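Local coordinates for IS607 family transposase IS1535 (Mycobacterium tuberculosis, PDB 6DGB) that transposes IS607-family mobile DNA as a serine recombinase, the part modelled here being its C-terminal catalytic domain, at the interface of chains A and B. Coordinates in Å, arbitrary orientation; residue numbers count along the deposited sequence, not the author numbering. Chains: chain A/B, IS607 family transposase IS1535.

Contact 1: the interface of chains A and B. Residues chain A 75-76, 107; chain B 76, 111, 115.
A:Phe76 and B:Phe76 face each other across the two-fold axis, and the packing across is by rings, methyls and hydrocarbon stems. The two rings point the same way and meet at their rims, CD2 of A:Phe76 lying 3.6 Å from CD2 of B:Phe76. Their planes are inclined by roughly 30° and overlap little, so this is rim packing of symmetry mates. Further out along the A:Phe76 ring, the methyl CE of B:Met115 arrives at the far end, 3.7 Å from CZ. The two methyls of B:Val111 reach the same CZ from the opposite side of the ring plane, CG2 at 4.1 Å. B:Met115 runs extended beyond CG (chi2 -164°), which carries its methyl across to A:Arg75 as well, where CE packs on the aliphatic CG at 3.7 Å and more loosely on CB of A:Asp107.

Within chain A, A:Arg75 and A:Asp107 form a salt bridge. With chi1 at -168°, CG of A:Arg75 lies over one face of the A:Phe76 ring, toward its rim and 3.8 Å above the plane, on the face turned away from B:Phe76. Bends at chi2 and chi3 then bring the guanidinium round to grip A:Asp107 side-on: NE and NH2 both bond OD2, NH2 at 2.8 Å. The NE bond uses the anti lone pair, the NH2 bond comes from above the carboxylate plane, and both are bent. The salt bridge ties the arginine to helix 104-120 of its own chain and sets its hydrocarbon stem against the methyl of the partner's methionine.

A:Arg75 is the last arginine of the DRLxR motif, whose arginines serve serine-recombinase active sites, and A:Phe76 comes directly after it. Both lie in the loop between the 3-10 helix 70-72 and helix 78-86, which rests against helix 104-120 of the other subunit.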
ATOM      1  N   ARG A  75      -1.324  -3.594  -4.855  1.00 35.13           N
ATOM      2  CA  ARG A  75      -2.568  -4.244  -4.404  1.00 36.04           C
ATOM      3  C   ARG A  75      -3.276  -3.303  -3.417  1.00 41.23           C
ATOM      4  O   ARG A  75      -4.509  -3.282  -3.396  1.00 41.57           O
ATOM      5  CB  ARG A  75      -2.251  -5.580  -3.704  1.00 38.55           C
ATOM      6  CG  ARG A  75      -3.463  -6.485  -3.445  1.00 54.68           C
ATOM      7  CD  ARG A  75      -4.016  -7.172  -4.703  1.00 61.11           C
ATOM      8  NE  ARG A  75      -2.954  -7.832  -5.461  1.00 62.15           N
ATOM      9  CZ  ARG A  75      -3.115  -8.528  -6.579  1.00 68.75           C
ATOM     10  NH1 ARG A  75      -4.324  -8.698  -7.097  1.00 58.24           N
ATOM     11  NH2 ARG A  75      -2.066  -9.050  -7.195  1.00 45.40           N
ATOM     12  N   PHE A  76      -2.477  -2.529  -2.607  1.00 38.09           N
ATOM     13  CA  PHE A  76      -2.926  -1.526  -1.617  1.00 38.68           C
ATOM     14  C   PHE A  76      -2.088  -0.228  -1.683  1.00 42.38           C
ATOM     15  O   PHE A  76      -0.875  -0.271  -1.969  1.00 41.55           O
ATOM     16  CB  PHE A  76      -2.929  -2.077  -0.155  1.00 40.13           C
ATOM     17  CG  PHE A  76      -3.622  -3.407   0.038  1.00 41.63           C
ATOM     18  CD1 PHE A  76      -5.009  -3.506  -0.026  1.00 45.39           C
ATOM     19  CD2 PHE A  76      -2.886  -4.574   0.222  1.00 43.75           C
ATOM     20  CE1 PHE A  76      -5.645  -4.755   0.075  1.00 46.33           C
ATOM     21  CE2 PHE A  76      -3.523  -5.818   0.336  1.00 46.51           C
ATOM     22  CZ  PHE A  76      -4.896  -5.899   0.257  1.00 44.95           C
ATOM     23  N   ASP A 107      -0.995 -13.522  -3.225  1.00 53.18           N
ATOM     24  CA  ASP A 107      -0.880 -12.285  -2.445  1.00 51.20           C
ATOM     25  C   ASP A 107      -1.555 -12.453  -1.085  1.00 54.91           C
ATOM     26  O   ASP A 107      -1.134 -11.816  -0.122  1.00 53.53           O
ATOM     27  CB  ASP A 107      -1.386 -11.040  -3.226  1.00 51.92           C
ATOM     28  CG  ASP A 107      -0.385 -10.428  -4.221  1.00 65.75           C
ATOM     29  OD1 ASP A 107       0.702 -11.029  -4.444  1.00 70.71           O
ATOM     30  OD2 ASP A 107      -0.689  -9.372  -4.791  1.00 66.58           O
TER
ATOM     31  N   PHE B  76       0.811  -1.296   4.088  1.00 37.11           N
ATOM     32  CA  PHE B  76       1.543  -1.633   2.847  1.00 36.93           C
ATOM     33  C   PHE B  76       1.789  -0.407   1.946  1.00 39.51           C
ATOM     34  O   PHE B  76       0.934   0.490   1.876  1.00 39.93           O
ATOM     35  CB  PHE B  76       0.841  -2.761   2.012  1.00 38.36           C
ATOM     36  CG  PHE B  76       0.475  -4.004   2.783  1.00 39.96           C
ATOM     37  CD1 PHE B  76       1.461  -4.884   3.228  1.00 43.82           C
ATOM     38  CD2 PHE B  76      -0.843  -4.257   3.136  1.00 42.15           C
ATOM     39  CE1 PHE B  76       1.132  -5.992   4.021  1.00 45.24           C
ATOM     40  CE2 PHE B  76      -1.174  -5.369   3.917  1.00 45.51           C
ATOM     41  CZ  PHE B  76      -0.183  -6.231   4.352  1.00 44.17           C
ATOM     42  N   VAL B 111      -8.373  -7.371   4.996  1.00 54.09           N
ATOM     43  CA  VAL B 111      -7.613  -7.774   3.812  1.00 51.40           C
ATOM     44  C   VAL B 111      -8.188  -9.044   3.218  1.00 55.71           C
ATOM     45  O   VAL B 111      -8.487  -9.076   2.023  1.00 57.09           O
ATOM     46  CB  VAL B 111      -6.120  -7.925   4.177  1.00 54.14           C
ATOM     47  CG1 VAL B 111      -5.379  -8.825   3.195  1.00 53.85           C
ATOM     48  CG2 VAL B 111      -5.463  -6.564   4.273  1.00 53.10           C
ATOM     49  N   MET B 115     -10.076  -9.747  -0.454  1.00 43.83           N
ATOM     50  CA  MET B 115      -9.407 -10.726  -1.288  1.00 42.00           C
ATOM     51  C   MET B 115     -10.308 -11.935  -1.528  1.00 43.25           C
ATOM     52  O   MET B 115     -10.284 -12.481  -2.621  1.00 44.88           O
ATOM     53  CB  MET B 115      -8.047 -11.089  -0.678  1.00 44.34           C
ATOM     54  CG  MET B 115      -7.024  -9.933  -0.722  1.00 47.82           C
ATOM     55  SD  MET B 115      -5.327 -10.517  -0.420  1.00 52.47           S
ATOM     56  CE  MET B 115      -4.397  -9.254  -1.247  1.00 48.49           C
TER

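Contact 2: the interface of chains A and B. Residues chain A 112, 115-116, 119-120; chain B 104, 108, 136.
The backbone carbonyl O of B:Ala136 lies 3.0 Å from the phenolic OH of A:Tyr120, a pair able to hydrogen-bond. The geometry is poor, however: the oxygen sits above the ring plane and off the CE2-CZ-OH edge, as close to CE2 as to the hydroxyl, so the bond is doubtful. The other face of the tyrosine ring is covered by CB of the neighbouring A:Leu119, 3.5 Å above its centre. Close by, SG of A:Cys116 packs on the methyl CB of B:Ala136 at 3.6 Å, so one turn of the chain A helix meets the segment just past helix 125-135 of chain B.

The core of the patch is sulfur and hydrocarbon. B:Met108 and A:Met115 slide past each other in opposite directions: SD of B:Met108 touches CB of A:Met115 at 3.5 Å, while SD of A:Met115 returns against CG of B:Met108 at 3.7 Å. The B:Met108 chain turns at chi3 (72°), and its sulfur and terminal methyl meet CD1 of A:Leu119 tip to tip. CD2 of A:Leu112 comes in almost at right angles, 4.0 Å from CG of B:Met108, so the thioether is bordered by A:Leu112, A:Met115 and A:Leu119.

B:Leu104 fills the next position with both branches. CD1 packs on CG and CE of A:Met115, the latter at 3.7 Å, and CD2 lies against CG of A:Leu119 at 3.9 Å. With CG set anti to the backbone N (chi1 -171°), the leucine directs this fork into the neighbouring helix.

The leucines, methionines and A:Cys116 lie along helix 104-120 of the two chains and form an apolar seam, flanked by B:Ala136 just past helix 125-135. The seam, repeated by the two-fold, probably holds the catalytic domains together as a dimer.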
ATOM      1  N   LEU A 112      -0.754 -13.004   4.789  1.00 41.33           N
ATOM      2  CA  LEU A 112      -0.942 -13.826   5.966  1.00 40.14           C
ATOM      3  C   LEU A 112       0.380 -14.307   6.546  1.00 43.45           C
ATOM      4  O   LEU A 112       0.488 -14.328   7.766  1.00 43.28           O
ATOM      5  CB  LEU A 112      -1.861 -15.010   5.664  1.00 40.67           C
ATOM      6  CG  LEU A 112      -3.357 -14.771   5.768  1.00 44.44           C
ATOM      7  CD1 LEU A 112      -4.115 -15.698   4.817  1.00 45.00           C
ATOM      8  CD2 LEU A 112      -3.841 -14.940   7.227  1.00 43.37           C
ATOM      9  N   MET A 115       1.962 -11.217   8.390  1.00 51.73           N
ATOM     10  CA  MET A 115       1.086 -10.882   9.497  1.00 52.10           C
ATOM     11  C   MET A 115       1.161 -11.955  10.583  1.00 55.84           C
ATOM     12  O   MET A 115       1.102 -11.606  11.757  1.00 57.40           O
ATOM     13  CB  MET A 115      -0.335 -10.634   8.995  1.00 54.59           C
ATOM     14  CG  MET A 115      -0.467  -9.350   8.140  1.00 59.17           C
ATOM     15  SD  MET A 115      -2.190  -8.785   7.925  1.00 63.92           S
ATOM     16  CE  MET A 115      -1.939  -7.078   7.538  1.00 60.62           C
ATOM     17  N   CYS A 116       1.378 -13.240  10.204  1.00 50.99           N
ATOM     18  CA  CYS A 116       1.567 -14.391  11.121  1.00 50.50           C
ATOM     19  C   CYS A 116       2.935 -14.298  11.776  1.00 53.38           C
ATOM     20  O   CYS A 116       3.078 -14.661  12.939  1.00 54.05           O
ATOM     21  CB  CYS A 116       1.430 -15.726  10.385  1.00 50.83           C
ATOM     22  SG  CYS A 116      -0.272 -16.276  10.111  1.00 53.66           S
ATOM     23  N   LEU A 119       2.818 -11.690  14.427  1.00 50.33           N
ATOM     24  CA  LEU A 119       1.968 -12.158  15.511  1.00 49.87           C
ATOM     25  C   LEU A 119       2.490 -13.329  16.335  1.00 55.88           C
ATOM     26  O   LEU A 119       2.416 -13.269  17.562  1.00 57.62           O
ATOM     27  CB  LEU A 119       0.583 -12.517  14.959  1.00 48.59           C
ATOM     28  CG  LEU A 119      -0.425 -11.391  14.855  1.00 52.41           C
ATOM     29  CD1 LEU A 119      -1.460 -11.677  13.789  1.00 51.56           C
ATOM     30  CD2 LEU A 119      -1.102 -11.146  16.180  1.00 55.30           C
ATOM     31  N   TYR A 120       2.933 -14.423  15.699  1.00 53.11           N
ATOM     32  CA  TYR A 120       3.307 -15.631  16.454  1.00 54.76           C
ATOM     33  C   TYR A 120       4.721 -16.135  16.226  1.00 57.70           C
ATOM     34  O   TYR A 120       5.049 -17.236  16.686  1.00 58.36           O
ATOM     35  CB  TYR A 120       2.294 -16.770  16.183  1.00 56.26           C
ATOM     36  CG  TYR A 120       0.889 -16.280  15.894  1.00 57.71           C
ATOM     37  CD1 TYR A 120       0.056 -15.846  16.919  1.00 59.44           C
ATOM     38  CD2 TYR A 120       0.407 -16.218  14.588  1.00 58.23           C
ATOM     39  CE1 TYR A 120      -1.224 -15.359  16.656  1.00 59.77           C
ATOM     40  CE2 TYR A 120      -0.878 -15.749  14.313  1.00 58.44           C
ATOM     41  CZ  TYR A 120      -1.692 -15.315  15.350  1.00 66.56           C
ATOM     42  OH  TYR A 120      -2.963 -14.842  15.086  1.00 67.00           O
TER
ATOM     43  N   LEU B 104      -3.398  -5.120  13.769  1.00 55.39           N
ATOM     44  CA  LEU B 104      -2.973  -6.077  12.751  1.00 52.35           C
ATOM     45  C   LEU B 104      -3.990  -7.181  12.456  1.00 55.98           C
ATOM     46  O   LEU B 104      -4.225  -7.473  11.289  1.00 53.08           O
ATOM     47  CB  LEU B 104      -1.629  -6.688  13.199  1.00 52.03           C
ATOM     48  CG  LEU B 104      -0.853  -7.556  12.225  1.00 55.10           C
ATOM     49  CD1 LEU B 104      -0.476  -6.783  10.977  1.00 53.57           C
ATOM     50  CD2 LEU B 104       0.386  -8.094  12.880  1.00 56.74           C
ATOM     51  N   MET B 108      -5.962  -7.998   9.194  1.00 54.59           N
ATOM     52  CA  MET B 108      -5.838  -9.326   8.573  1.00 53.34           C
ATOM     53  C   MET B 108      -7.222  -9.737   8.052  1.00 58.80           C
ATOM     54  O   MET B 108      -7.314 -10.313   6.971  1.00 55.99           O
ATOM     55  CB  MET B 108      -5.341 -10.343   9.624  1.00 56.48           C
ATOM     56  CG  MET B 108      -4.435 -11.437   9.073  1.00 58.37           C
ATOM     57  SD  MET B 108      -3.244 -12.149  10.256  1.00 62.71           S
ATOM     58  CE  MET B 108      -4.327 -13.117  11.335  1.00 61.63           C
ATOM     59  N   ALA B 136      -5.020 -19.485  11.519  1.00 60.42           N
ATOM     60  CA  ALA B 136      -3.681 -18.943  11.628  1.00 58.30           C
ATOM     61  C   ALA B 136      -3.494 -18.397  13.047  1.00 61.61           C
ATOM     62  O   ALA B 136      -3.231 -17.208  13.243  1.00 59.72           O
ATOM     63  CB  ALA B 136      -3.494 -17.858  10.586  1.00 56.32           C
TER

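The centres of contact 1 and contact 2 lie about 14 Å apart, and both draw on helix 104-120 of each subunit. Met115 takes part in both: the chain B copy uses its methyl in contact 1, the chain A copy its whole length in contact 2, and by symmetry each methionine does both jobs at once. Contact 1 thus joins the motif loop to the partner's helix, while contact 2 pairs helix with helix and extends to the C-terminal segment. Together they make one continuous two-fold interface, which may couple the packing of the subunits to the placement of active-site arginines.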